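Local coordinates for SIR4-interacting protein SIF2 (Saccharomyces cerevisiae, PDB 1R5M) that antagonizes telomeric silencing in yeast and belongs, as a WD-repeat protein, to the Set3 corepressor complex, at residues 95-100 and 131-136; 143-148 and 176-181; 286-291 and 303-308; 311-316 and 323-328. All blocks are in the same frame, centred on the assembly; numbering follows the deposited sequence.

The chain folds as a WD40 beta-propeller, and its four contacts follow one another in series, none nested or crossed. Contact 1 closes first: the loop after strand 86-95 returns to strand 132-136 of the next blade. Contact 2 then joins the end of strand 141-145 to the end of strand 173-177, one blade further on. These two touch directly, because 132-136 and 141-145 are neighbouring strands. Contact 3 brings the loop after strand 283-285 to strand 302-307, and contact 4 is the hairpin of strands 311-316 and 321-327 beside it. This second pair lies on the opposite side of the chain's centre; contacts 1 and 3 have centres about 35 Å apart.

Contact 1: 95-100 and 131-136; sequences RHPFAL and ELRLWN. With SO4 (sulfate ion), chain B.
The first torsions of H96 and E131 start both side chains toward their meeting. H96 CG lies anti to its carbonyl carbon (chi1 -73°). E131 CG lies anti to the backbone N (chi1 -176°), with an extended chain beyond. The two form a His-carboxylate hydrogen bond, with H96 ND1 2.8 Å from E131 OE1. H96, T125 and W135 match the His, Ser/Thr and Trp of the WD40 structural tetrad. H96 NE2 and W135 NE1 both bond to the hydroxyl of T125. The carboxylate on H96 ND1 comes from E131, two residues beyond the turn position where the tetrad aspartate usually stands, held here by N129.

The ND1 bond is bent, 143° at the hydrogen, and meets OE1 on its anti side. R133 grips the same carboxylate side-on. Its NE donates to E131 OE1 at 2.9 Å, almost straight, and its NH2 to E131 OE2 at 3.1 Å. OE1 therefore takes two N-H donors. R133 CD also sits over one face of the H96 ring, 3.7 Å from the centroid, as a CH-pi contact. P97 comes tip to tip with R133: its CD lies over a guanidinium face, 3.1 Å from R133 NH2. W135 turns an edge to the loop after strand 86-95, where its CH2 is 3.5 Å from R95 O.

The R95 guanidinium meets a sulfate with its edge, an ion probably from the crystallisation liquor that N67 and R71 also bind. R95 NH1 donates to sulfate O1 at 2.9 Å, and R95 NH2 to sulfate O4 at 2.8 Å.

Contact 2: 143-148 and 176-181; sequences NVLNFH and WNVISG
L145 lies over one face of the W176 indole, the two side chains running in opposite directions. Its CB is 3.6 Å from the centroid of the six-membered ring, 15° off the normal, a CH-pi contact. CG is anti to the carbonyl carbon (chi1 -75°) and lies 3.7 Å from W176 CE3. At the tip, CD2 stays over the indole, 3.7 Å from W176 CD2, and also meets V178 CG2. CD1 turns to the turn residue G181, 4.0 Å from its CA. This is packing between blades of the beta-propeller: L145 lies on strand 141-145, an outermost strand of its sheet, and W176 belongs to strand 173-177 of the next. F147 CB is 3.6 Å from W176 CH2. W176 NE1 and H148 NE2 both bond to S166 OG, and H148 ND1 bonds to D168, which supplies the carboxylate of this WD40 tetrad. An alanine at W176 would probably leave L145 without the ring it lies on and the S166 hydroxyl without its indole N-H. After the strand, N177 OD1 accepts from S180 N at 3.0 Å, an Asx motif. G181 has positive phi, and a CB there would clash with N143 ND2.

Contact 3: 286-291 and 303-308; sequences YGHSQS and VISCSM
H288 reaches S305 with one edge of its imidazole. H288 NE2 and S305 OG are 2.8 Å apart and hydrogen-bonded, with the hydroxyl in the ring plane; either could be the donor. The other ring nitrogen, H288 ND1, bonds to D309 OD2. S305 OG has a second partner, the indole NE1 of W315. This chain of aspartate, histidine, serine and tryptophan is the structural tetrad of a WD40 repeat, and its ring nitrogens and hydroxyl are all satisfied by one another and the carboxylate. S307 CB packs close by, 3.2 Å from H288 ND1. A phenylalanine in place of H288 would probably leave the D309 carboxylate without its ring partner and the S305 hydroxyl with one bond fewer.

S291 O takes two donors. M308 N comes almost along the C=O axis, at 3.0 Å and 168° at the hydrogen. S307 OG donates to S291 O at 2.8 Å from above the carbonyl plane. S307 OG lies anti to its backbone N (chi1 161°), and it also bonds to D309 N. The Q290 side chain crosses M308 at about a right angle, with Q290 NE2 3.3 Å from M308 CB.

The 286-291 loop leads from strand 283-285 of one blade to strand 292-298 of the next. Strand 302-307 lies between 292-298 and 311-316, and the loop folds over one side of it, with H288 also touching S311 and R313.

Contact 4: 311-316 and 323-328; sequences SVRLWS and LALSIV
S311 pairs with I327, their CB atoms 3.9 Å apart in a non-hydrogen-bonded pair. Its OG sits between the backbone N and the carbonyl carbon (chi1 72°), where it accepts from R313 NE and also bonds to D309 OD1. V312 and S326 are a hydrogen-bonded pair. V312 N donates to S326 O at 2.8 Å, and S326 N returns a bond to V312 O at 3.0 Å. R313 runs alongside L325, pointing the same way. L325 CD1 lies over one face of the guanidinium, offset toward its rim and 3.9 Å from R313 NH1. The two strands form an antiparallel beta hairpin, the outer half of a WD40 propeller blade. L314 N then donates to A324 O at 2.9 Å, nearly straight at 178°. L314 O receives L323 N at 2.8 Å, and A324 N only weakly at 3.3 Å. Two residues thus face one, a classic beta bulge. The L314 and L323 side chains lie side by side, with their CD2 atoms 3.6 Å apart. A324 and V312 share the face of the sheet that meets I382 of strand 380-388. The W315 ring meets that of F285, their planes at about 20°.

Contact 1: 95-100 and 131-136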
loop_
_atom_site.group_PDB
_atom_site.type_symbol
_atom_site.label_atom_id
_atom_site.label_comp_id
_atom_site.label_asym_id
_atom_site.label_seq_id
_atom_site.Cartn_x
_atom_site.Cartn_y
_atom_site.Cartn_z
ATOM N N ARG A 95 13.215 10.193 13.724
ATOM C CA ARG A 95 14.528 9.644 13.420
ATOM C C ARG A 95 14.850 8.293 14.050
ATOM O O ARG A 95 14.446 8.004 15.177
ATOM C CB ARG A 95 15.595 10.671 13.820
ATOM C CG ARG A 95 16.946 10.491 13.145
ATOM C CD ARG A 95 17.870 11.663 13.476
ATOM N NE ARG A 95 17.313 12.953 13.063
ATOM C CZ ARG A 95 17.410 13.464 11.838
ATOM N NH1 ARG A 95 18.047 12.801 10.883
ATOM N NH2 ARG A 95 16.872 14.646 11.567
ATOM N N HIS A 96 15.565 7.465 13.291
ATOM C CA HIS A 96 16.006 6.151 13.755
ATOM C C HIS A 96 17.525 6.223 13.872
ATOM O O HIS A 96 18.198 6.714 12.970
ATOM C CB HIS A 96 15.663 5.056 12.738
ATOM C CG HIS A 96 14.210 4.705 12.673
ATOM N ND1 HIS A 96 13.725 3.479 13.074
ATOM C CD2 HIS A 96 13.145 5.395 12.200
ATOM C CE1 HIS A 96 12.424 3.426 12.845
ATOM N NE2 HIS A 96 12.048 4.575 12.314
ATOM N N PRO A 97 18.088 5.752 14.988
ATOM C CA PRO A 97 19.547 5.806 15.109
ATOM C C PRO A 97 20.167 4.769 14.175
ATOM O O PRO A 97 19.499 3.819 13.772
ATOM C CB PRO A 97 19.777 5.466 16.579
ATOM C CG PRO A 97 18.655 4.508 16.868
ATOM C CD PRO A 97 17.472 5.179 16.196
ATOM N N PHE A 98 21.426 4.958 13.797
ATOM C CA PHE A 98 22.077 3.969 12.958
ATOM C C PHE A 98 22.504 2.863 13.912
ATOM O O PHE A 98 22.826 3.136 15.069
ATOM C CB PHE A 98 23.288 4.560 12.237
ATOM C CG PHE A 98 22.920 5.469 11.098
ATOM C CD1 PHE A 98 22.623 6.807 11.324
ATOM C CD2 PHE A 98 22.846 4.976 9.800
ATOM C CE1 PHE A 98 22.255 7.645 10.272
ATOM C CE2 PHE A 98 22.479 5.806 8.742
ATOM C CZ PHE A 98 22.184 7.142 8.982
ATOM N N ALA A 99 22.493 1.625 13.434
ATOM C CA ALA A 99 22.850 0.481 14.264
ATOM C C ALA A 99 24.272 0.552 14.793
ATOM O O ALA A 99 25.163 1.117 14.154
ATOM C CB ALA A 99 22.655 -0.808 13.481
ATOM N N LEU A 100 24.471 -0.024 15.974
ATOM C CA LEU A 100 25.784 -0.057 16.597
ATOM C C LEU A 100 26.688 -0.820 15.638
ATOM O O LEU A 100 27.855 -0.469 15.452
ATOM C CB LEU A 100 25.705 -0.789 17.938
ATOM C CG LEU A 100 26.988 -0.891 18.766
ATOM C CD1 LEU A 100 27.454 0.495 19.173
ATOM C CD2 LEU A 100 26.725 -1.748 19.992
ATOM N N GLU A 131 14.509 -2.198 12.239
ATOM C CA GLU A 131 13.881 -1.561 13.385
ATOM C C GLU A 131 12.562 -0.872 13.072
ATOM O O GLU A 131 12.391 -0.271 12.012
ATOM C CB GLU A 131 14.827 -0.531 14.001
ATOM C CG GLU A 131 14.287 0.115 15.274
ATOM C CD GLU A 131 15.160 1.246 15.765
ATOM O OE1 GLU A 131 15.292 2.251 15.036
ATOM O OE2 GLU A 131 15.718 1.134 16.877
ATOM N N LEU A 132 11.634 -0.960 14.018
ATOM C CA LEU A 132 10.341 -0.305 13.904
ATOM C C LEU A 132 10.228 0.655 15.083
ATOM O O LEU A 132 10.685 0.345 16.186
ATOM C CB LEU A 132 9.200 -1.323 14.005
ATOM C CG LEU A 132 9.059 -2.401 12.930
ATOM C CD1 LEU A 132 8.089 -3.471 13.428
ATOM C CD2 LEU A 132 8.562 -1.786 11.632
ATOM N N ARG A 133 9.650 1.827 14.845
ATOM C CA ARG A 133 9.416 2.797 15.909
ATOM C C ARG A 133 7.965 3.239 15.813
ATOM O O ARG A 133 7.410 3.358 14.712
ATOM C CB ARG A 133 10.369 3.993 15.807
ATOM C CG ARG A 133 11.764 3.631 16.286
ATOM C CD ARG A 133 12.788 4.760 16.237
ATOM N NE ARG A 133 14.043 4.205 16.736
ATOM C CZ ARG A 133 14.604 4.516 17.900
ATOM N NH1 ARG A 133 14.055 5.416 18.706
ATOM N NH2 ARG A 133 15.678 3.851 18.299
ATOM N N LEU A 134 7.352 3.442 16.976
ATOM C CA LEU A 134 5.957 3.846 17.084
ATOM C C LEU A 134 5.906 5.281 17.579
ATOM O O LEU A 134 6.551 5.620 18.574
ATOM C CB LEU A 134 5.236 2.930 18.076
ATOM C CG LEU A 134 3.779 3.260 18.390
ATOM C CD1 LEU A 134 2.919 3.027 17.151
ATOM C CD2 LEU A 134 3.303 2.393 19.538
ATOM N N TRP A 135 5.128 6.112 16.895
ATOM C CA TRP A 135 5.024 7.527 17.241
ATOM C C TRP A 135 3.584 8.022 17.311
ATOM O O TRP A 135 2.686 7.441 16.705
ATOM C CB TRP A 135 5.743 8.385 16.191
ATOM C CG TRP A 135 7.028 7.817 15.654
ATOM C CD1 TRP A 135 7.166 6.821 14.724
ATOM C CD2 TRP A 135 8.353 8.236 15.993
ATOM N NE1 TRP A 135 8.498 6.599 14.463
ATOM C CE2 TRP A 135 9.249 7.453 15.229
ATOM C CE3 TRP A 135 8.872 9.199 16.868
ATOM C CZ2 TRP A 135 10.636 7.604 15.314
ATOM C CZ3 TRP A 135 10.252 9.350 16.954
ATOM C CH2 TRP A 135 11.118 8.555 16.180
ATOM N N ASN A 136 3.376 9.112 18.046
ATOM C CA ASN A 136 2.056 9.722 18.123
ATOM C C ASN A 136 1.993 10.691 16.938
ATOM O O ASN A 136 3.030 11.091 16.410
ATOM C CB ASN A 136 1.878 10.482 19.440
ATOM C CG ASN A 136 0.583 11.278 19.481
ATOM O OD1 ASN A 136 0.577 12.500 19.282
ATOM N ND2 ASN A 136 -0.523 10.588 19.724
HETATM S S SO4 B . 18.117 15.272 7.969
HETATM O O1 SO4 B . 18.693 13.949 8.278
HETATM O O2 SO4 B . 19.158 16.132 7.373
HETATM O O3 SO4 B . 17.000 15.114 7.020
HETATM O O4 SO4 B . 17.615 15.900 9.205
HETATM O O HOH W 1 17.715 1.882 13.775
#

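Contact 2: 143-148 and 176-181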
loop_
_atom_site.group_PDB
_atom_site.type_symbol
_atom_site.label_atom_id
_atom_site.label_comp_id
_atom_site.label_asym_id
_atom_site.label_seq_id
_atom_site.Cartn_x
_atom_site.Cartn_y
_atom_site.Cartn_z
ATOM N N ASN A 143 7.196 3.943 21.409
ATOM C CA ASN A 143 7.789 2.644 21.688
ATOM C C ASN A 143 8.776 2.290 20.584
ATOM O O ASN A 143 8.665 2.788 19.466
ATOM C CB ASN A 143 6.670 1.596 21.715
ATOM C CG ASN A 143 6.927 0.472 22.697
ATOM O OD1 ASN A 143 8.055 0.240 23.122
ATOM N ND2 ASN A 143 5.865 -0.249 23.052
ATOM N N VAL A 144 9.745 1.439 20.905
ATOM C CA VAL A 144 10.716 0.987 19.917
ATOM C C VAL A 144 10.530 -0.520 19.835
ATOM O O VAL A 144 10.649 -1.219 20.844
ATOM C CB VAL A 144 12.163 1.316 20.335
ATOM C CG1 VAL A 144 13.140 0.796 19.286
ATOM C CG2 VAL A 144 12.325 2.816 20.502
ATOM N N LEU A 145 10.215 -1.007 18.638
ATOM C CA LEU A 145 9.976 -2.427 18.390
ATOM C C LEU A 145 11.065 -2.984 17.481
ATOM O O LEU A 145 10.953 -2.931 16.254
ATOM C CB LEU A 145 8.601 -2.609 17.736
ATOM C CG LEU A 145 7.357 -2.471 18.629
ATOM C CD1 LEU A 145 7.357 -1.149 19.372
ATOM C CD2 LEU A 145 6.110 -2.595 17.764
ATOM N N ASN A 146 12.106 -3.541 18.087
ATOM C CA ASN A 146 13.228 -4.057 17.315
ATOM C C ASN A 146 13.414 -5.569 17.391
ATOM O O ASN A 146 13.741 -6.116 18.443
ATOM C CB ASN A 146 14.505 -3.346 17.768
ATOM C CG ASN A 146 15.645 -3.532 16.797
ATOM O OD1 ASN A 146 15.465 -3.408 15.586
ATOM N ND2 ASN A 146 16.832 -3.821 17.321
ATOM N N PHE A 147 13.195 -6.238 16.263
ATOM C CA PHE A 147 13.358 -7.684 16.183
ATOM C C PHE A 147 13.783 -8.080 14.769
ATOM O O PHE A 147 14.628 -8.957 14.588
ATOM C CB PHE A 147 12.059 -8.400 16.560
ATOM C CG PHE A 147 12.242 -9.860 16.854
ATOM C CD1 PHE A 147 12.925 -10.269 17.998
ATOM C CD2 PHE A 147 11.758 -10.826 15.983
ATOM C CE1 PHE A 147 13.123 -11.621 18.267
ATOM C CE2 PHE A 147 11.950 -12.184 16.242
ATOM C CZ PHE A 147 12.634 -12.580 17.387
ATOM N N HIS A 148 13.194 -7.433 13.765
ATOM C CA HIS A 148 13.545 -7.713 12.374
ATOM C C HIS A 148 14.997 -7.317 12.132
ATOM O O HIS A 148 15.502 -6.391 12.761
ATOM C CB HIS A 148 12.675 -6.893 11.418
ATOM C CG HIS A 148 11.242 -7.320 11.369
ATOM N ND1 HIS A 148 10.811 -8.400 10.626
ATOM C CD2 HIS A 148 10.137 -6.791 11.945
ATOM C CE1 HIS A 148 9.499 -8.514 10.745
ATOM N NE2 HIS A 148 9.067 -7.550 11.539
ATOM N N TRP A 176 2.952 -8.285 16.830
ATOM C CA TRP A 176 3.304 -7.500 18.008
ATOM C C TRP A 176 2.114 -7.002 18.798
ATOM O O TRP A 176 1.045 -6.758 18.244
ATOM C CB TRP A 176 4.056 -6.216 17.632
ATOM C CG TRP A 176 5.285 -6.331 16.806
ATOM C CD1 TRP A 176 5.359 -6.442 15.445
ATOM C CD2 TRP A 176 6.629 -6.250 17.277
ATOM N NE1 TRP A 176 6.671 -6.424 15.041
ATOM C CE2 TRP A 176 7.474 -6.308 16.148
ATOM C CE3 TRP A 176 7.204 -6.127 18.552
ATOM C CZ2 TRP A 176 8.868 -6.249 16.252
ATOM C CZ3 TRP A 176 8.589 -6.069 18.655
ATOM C CH2 TRP A 176 9.404 -6.129 17.510
ATOM N N ASN A 177 2.313 -6.857 20.103
ATOM C CA ASN A 177 1.313 -6.210 20.932
ATOM C C ASN A 177 2.003 -4.848 20.818
ATOM O O ASN A 177 3.065 -4.631 21.404
ATOM C CB ASN A 177 1.349 -6.695 22.376
ATOM C CG ASN A 177 0.506 -5.828 23.285
ATOM O OD1 ASN A 177 0.514 -4.605 23.161
ATOM N ND2 ASN A 177 -0.223 -6.453 24.206
ATOM N N VAL A 178 1.431 -3.953 20.021
ATOM C CA VAL A 178 2.043 -2.656 19.770
ATOM C C VAL A 178 2.128 -1.716 20.968
ATOM O O VAL A 178 3.005 -0.849 21.026
ATOM C CB VAL A 178 1.326 -1.947 18.585
ATOM C CG1 VAL A 178 0.048 -1.278 19.060
ATOM C CG2 VAL A 178 2.267 -0.954 17.926
ATOM N N ILE A 179 1.233 -1.892 21.931
ATOM C CA ILE A 179 1.233 -1.046 23.115
ATOM C C ILE A 179 2.370 -1.418 24.067
ATOM O O ILE A 179 3.079 -0.541 24.565
ATOM C CB ILE A 179 -0.129 -1.124 23.842
ATOM C CG1 ILE A 179 -1.203 -0.464 22.968
ATOM C CG2 ILE A 179 -0.045 -0.447 25.206
ATOM C CD1 ILE A 179 -2.605 -0.536 23.535
ATOM N N SER A 180 2.553 -2.712 24.312
ATOM C CA SER A 180 3.624 -3.159 25.197
ATOM C C SER A 180 4.936 -3.300 24.424
ATOM O O SER A 180 6.017 -3.313 25.014
ATOM C CB SER A 180 3.260 -4.497 25.849
ATOM O OG SER A 180 3.038 -5.498 24.872
ATOM N N GLY A 181 4.836 -3.400 23.101
ATOM C CA GLY A 181 6.026 -3.539 22.277
ATOM C C GLY A 181 6.664 -4.905 22.424
ATOM O O GLY A 181 7.886 -5.043 22.344
HETATM O O HOH W 2 10.110 -4.007 21.696
#

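Contact 3: 286-291 and 303-308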
loop_
_atom_site.group_PDB
_atom_site.type_symbol
_atom_site.label_atom_id
_atom_site.label_comp_id
_atom_site.label_asym_id
_atom_site.label_seq_id
_atom_site.Cartn_x
_atom_site.Cartn_y
_atom_site.Cartn_z
ATOM N N TYR A 286 -7.975 -14.070 -14.476
ATOM C CA TYR A 286 -6.851 -14.151 -15.407
ATOM C C TYR A 286 -6.964 -12.999 -16.397
ATOM O O TYR A 286 -8.063 -12.555 -16.723
ATOM C CB TYR A 286 -6.879 -15.456 -16.212
ATOM C CG TYR A 286 -6.645 -16.717 -15.416
ATOM C CD1 TYR A 286 -7.712 -17.423 -14.863
ATOM C CD2 TYR A 286 -5.355 -17.204 -15.217
ATOM C CE1 TYR A 286 -7.501 -18.588 -14.128
ATOM C CE2 TYR A 286 -5.130 -18.365 -14.487
ATOM C CZ TYR A 286 -6.207 -19.051 -13.944
ATOM O OH TYR A 286 -5.984 -20.195 -13.214
ATOM N N GLY A 287 -5.824 -12.531 -16.887
ATOM C CA GLY A 287 -5.839 -11.444 -17.848
ATOM C C GLY A 287 -4.509 -10.728 -17.923
ATOM O O GLY A 287 -3.979 -10.492 -19.013
ATOM N N HIS A 288 -3.970 -10.364 -16.766
ATOM C CA HIS A 288 -2.686 -9.682 -16.729
ATOM C C HIS A 288 -1.615 -10.608 -17.296
ATOM O O HIS A 288 -1.608 -11.806 -17.013
ATOM C CB HIS A 288 -2.343 -9.275 -15.296
ATOM C CG HIS A 288 -3.045 -8.032 -14.842
ATOM N ND1 HIS A 288 -2.861 -6.810 -15.455
ATOM C CD2 HIS A 288 -3.920 -7.817 -13.830
ATOM C CE1 HIS A 288 -3.590 -5.897 -14.838
ATOM N NE2 HIS A 288 -4.243 -6.481 -13.849
ATOM N N SER A 289 -0.720 -10.048 -18.104
ATOM C CA SER A 289 0.339 -10.834 -18.726
ATOM C C SER A 289 1.653 -10.779 -17.960
ATOM O O SER A 289 2.620 -11.453 -18.317
ATOM C CB SER A 289 0.558 -10.368 -20.166
ATOM O OG SER A 289 0.914 -8.997 -20.212
ATOM N N GLN A 290 1.689 -9.967 -16.909
ATOM C CA GLN A 290 2.881 -9.844 -16.082
ATOM C C GLN A 290 2.451 -9.675 -14.630
ATOM O O GLN A 290 1.260 -9.568 -14.337
ATOM C CB GLN A 290 3.730 -8.651 -16.525
ATOM C CG GLN A 290 4.104 -8.680 -18.003
ATOM C CD GLN A 290 5.132 -7.629 -18.374
ATOM O OE1 GLN A 290 5.283 -7.280 -19.545
ATOM N NE2 GLN A 290 5.857 -7.128 -17.379
ATOM N N SER A 291 3.426 -9.651 -13.728
ATOM C CA SER A 291 3.160 -9.514 -12.302
ATOM C C SER A 291 2.244 -8.348 -11.960
ATOM O O SER A 291 2.339 -7.268 -12.547
ATOM C CB SER A 291 4.477 -9.351 -11.541
ATOM O OG SER A 291 5.316 -10.474 -11.739
ATOM N N VAL A 303 -13.072 -5.236 -7.944
ATOM C CA VAL A 303 -11.684 -5.081 -7.527
ATOM C C VAL A 303 -10.951 -4.514 -8.733
ATOM O O VAL A 303 -11.379 -4.696 -9.874
ATOM C CB VAL A 303 -11.018 -6.413 -7.086
ATOM C CG1 VAL A 303 -11.652 -6.900 -5.792
ATOM C CG2 VAL A 303 -11.142 -7.466 -8.171
ATOM N N ILE A 304 -9.869 -3.793 -8.476
ATOM C CA ILE A 304 -9.097 -3.189 -9.549
ATOM C C ILE A 304 -7.633 -3.531 -9.333
ATOM O O ILE A 304 -7.165 -3.625 -8.197
ATOM C CB ILE A 304 -9.324 -1.651 -9.585
ATOM C CG1 ILE A 304 -8.675 -1.049 -10.831
ATOM C CG2 ILE A 304 -8.783 -1.001 -8.316
ATOM C CD1 ILE A 304 -9.118 0.382 -11.106
ATOM N N SER A 305 -6.919 -3.744 -10.430
ATOM C CA SER A 305 -5.513 -4.099 -10.352
ATOM C C SER A 305 -4.699 -3.419 -11.439
ATOM O O SER A 305 -5.242 -2.985 -12.453
ATOM C CB SER A 305 -5.357 -5.617 -10.495
ATOM O OG SER A 305 -5.951 -6.077 -11.703
ATOM N N CYS A 306 -3.398 -3.300 -11.206
ATOM C CA CYS A 306 -2.507 -2.741 -12.214
ATOM C C CYS A 306 -1.276 -3.633 -12.239
ATOM O O CYS A 306 -0.946 -4.301 -11.250
ATOM C CB CYS A 306 -2.173 -1.266 -11.954
ATOM S SG CYS A 306 -1.480 -0.863 -10.367
ATOM N N SER A 307 -0.589 -3.646 -13.371
ATOM C CA SER A 307 0.516 -4.565 -13.542
ATOM C C SER A 307 1.713 -4.042 -14.314
ATOM O O SER A 307 1.679 -2.960 -14.900
ATOM C CB SER A 307 -0.048 -5.815 -14.237
ATOM O OG SER A 307 0.940 -6.617 -14.851
ATOM N N MET A 308 2.779 -4.832 -14.293
ATOM C CA MET A 308 3.984 -4.483 -15.020
ATOM C C MET A 308 3.682 -4.555 -16.515
ATOM O O MET A 308 4.482 -4.101 -17.334
ATOM C CB MET A 308 5.119 -5.442 -14.657
ATOM C CG MET A 308 5.734 -5.181 -13.292
ATOM S SD MET A 308 6.613 -3.600 -13.209
ATOM C CE MET A 308 8.189 -4.034 -13.964
#

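Contact 4: 311-316 and 323-328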
loop_
_atom_site.group_PDB
_atom_site.type_symbol
_atom_site.label_atom_id
_atom_site.label_comp_id
_atom_site.label_asym_id
_atom_site.label_seq_id
_atom_site.Cartn_x
_atom_site.Cartn_y
_atom_site.Cartn_z
ATOM N N SER A 311 -1.172 -2.305 -17.792
ATOM C CA SER A 311 -2.623 -2.176 -17.802
ATOM C C SER A 311 -3.263 -2.042 -16.431
ATOM O O SER A 311 -2.700 -2.454 -15.413
ATOM C CB SER A 311 -3.261 -3.374 -18.518
ATOM O OG SER A 311 -3.165 -4.555 -17.736
ATOM N N VAL A 312 -4.444 -1.438 -16.432
ATOM C CA VAL A 312 -5.255 -1.254 -15.240
ATOM C C VAL A 312 -6.526 -2.010 -15.589
ATOM O O VAL A 312 -7.128 -1.768 -16.639
ATOM C CB VAL A 312 -5.594 0.229 -14.998
ATOM C CG1 VAL A 312 -6.499 0.362 -13.784
ATOM C CG2 VAL A 312 -4.315 1.027 -14.789
ATOM N N ARG A 313 -6.927 -2.939 -14.729
ATOM C CA ARG A 313 -8.114 -3.733 -14.996
ATOM C C ARG A 313 -9.109 -3.713 -13.851
ATOM O O ARG A 313 -8.740 -3.899 -12.690
ATOM C CB ARG A 313 -7.704 -5.175 -15.314
ATOM C CG ARG A 313 -6.816 -5.274 -16.550
ATOM C CD ARG A 313 -6.290 -6.677 -16.795
ATOM N NE ARG A 313 -5.285 -6.674 -17.856
ATOM C CZ ARG A 313 -5.463 -7.204 -19.060
ATOM N NH1 ARG A 313 -6.611 -7.796 -19.367
ATOM N NH2 ARG A 313 -4.494 -7.133 -19.963
ATOM N N LEU A 314 -10.370 -3.472 -14.195
ATOM C CA LEU A 314 -11.463 -3.433 -13.224
ATOM C C LEU A 314 -12.259 -4.717 -13.425
ATOM O O LEU A 314 -12.710 -5.012 -14.539
ATOM C CB LEU A 314 -12.351 -2.209 -13.472
ATOM C CG LEU A 314 -13.556 -2.040 -12.543
ATOM C CD1 LEU A 314 -13.084 -1.748 -11.123
ATOM C CD2 LEU A 314 -14.427 -0.902 -13.054
ATOM N N TRP A 315 -12.433 -5.470 -12.345
ATOM C CA TRP A 315 -13.119 -6.756 -12.399
ATOM C C TRP A 315 -14.434 -6.772 -11.631
ATOM O O TRP A 315 -14.555 -6.141 -10.585
ATOM C CB TRP A 315 -12.204 -7.848 -11.831
ATOM C CG TRP A 315 -10.763 -7.774 -12.288
ATOM C CD1 TRP A 315 -9.764 -7.005 -11.753
ATOM C CD2 TRP A 315 -10.162 -8.531 -13.342
ATOM N NE1 TRP A 315 -8.574 -7.248 -12.408
ATOM C CE2 TRP A 315 -8.794 -8.180 -13.387
ATOM C CE3 TRP A 315 -10.649 -9.477 -14.255
ATOM C CZ2 TRP A 315 -7.906 -8.745 -14.308
ATOM C CZ3 TRP A 315 -9.767 -10.035 -15.170
ATOM C CH2 TRP A 315 -8.412 -9.669 -15.189
ATOM N N SER A 316 -15.407 -7.514 -12.154
ATOM C CA SER A 316 -16.719 -7.640 -11.526
ATOM C C SER A 316 -16.886 -8.996 -10.848
ATOM O O SER A 316 -16.737 -10.039 -11.485
ATOM C CB SER A 316 -17.823 -7.474 -12.576
ATOM O OG SER A 316 -19.087 -7.877 -12.065
ATOM N N LEU A 323 -14.532 -5.993 -16.358
ATOM C CA LEU A 323 -15.518 -4.962 -16.643
ATOM C C LEU A 323 -14.965 -3.851 -17.531
ATOM O O LEU A 323 -15.658 -3.348 -18.416
ATOM C CB LEU A 323 -16.031 -4.368 -15.331
ATOM C CG LEU A 323 -17.056 -3.238 -15.397
ATOM C CD1 LEU A 323 -18.307 -3.708 -16.131
ATOM C CD2 LEU A 323 -17.400 -2.801 -13.979
ATOM N N ALA A 324 -13.714 -3.471 -17.290
ATOM C CA ALA A 324 -13.089 -2.409 -18.064
ATOM C C ALA A 324 -11.577 -2.454 -17.926
ATOM O O ALA A 324 -11.048 -3.035 -16.981
ATOM C CB ALA A 324 -13.610 -1.052 -17.597
ATOM N N LEU A 325 -10.876 -1.838 -18.873
ATOM C CA LEU A 325 -9.426 -1.814 -18.808
ATOM C C LEU A 325 -8.845 -0.662 -19.607
ATOM O O LEU A 325 -9.457 -0.168 -20.556
ATOM C CB LEU A 325 -8.832 -3.126 -19.323
ATOM C CG LEU A 325 -8.827 -3.351 -20.837
ATOM C CD1 LEU A 325 -7.964 -4.559 -21.168
ATOM C CD2 LEU A 325 -10.245 -3.536 -21.340
ATOM N N SER A 326 -7.659 -0.236 -19.193
ATOM C CA SER A 326 -6.935 0.835 -19.861
ATOM C C SER A 326 -5.480 0.410 -19.863
ATOM O O SER A 326 -5.010 -0.210 -18.910
ATOM C CB SER A 326 -7.105 2.155 -19.115
ATOM O OG SER A 326 -8.421 2.652 -19.274
ATOM N N ILE A 327 -4.763 0.737 -20.930
ATOM C CA ILE A 327 -3.372 0.336 -21.020
ATOM C C ILE A 327 -2.493 1.308 -21.788
ATOM O O ILE A 327 -2.945 1.989 -22.707
ATOM C CB ILE A 327 -3.251 -1.051 -21.698
ATOM C CG1 ILE A 327 -1.781 -1.468 -21.790
ATOM C CG2 ILE A 327 -3.875 -1.003 -23.086
ATOM C CD1 ILE A 327 -1.560 -2.793 -22.487
ATOM N N VAL A 328 -1.232 1.364 -21.380
ATOM C CA VAL A 328 -0.226 2.185 -22.034
ATOM C C VAL A 328 0.798 1.143 -22.460
ATOM O O VAL A 328 1.740 0.839 -21.727
ATOM C CB VAL A 328 0.421 3.190 -21.062
ATOM C CG1 VAL A 328 1.537 3.950 -21.768
ATOM C CG2 VAL A 328 -0.629 4.163 -20.554
#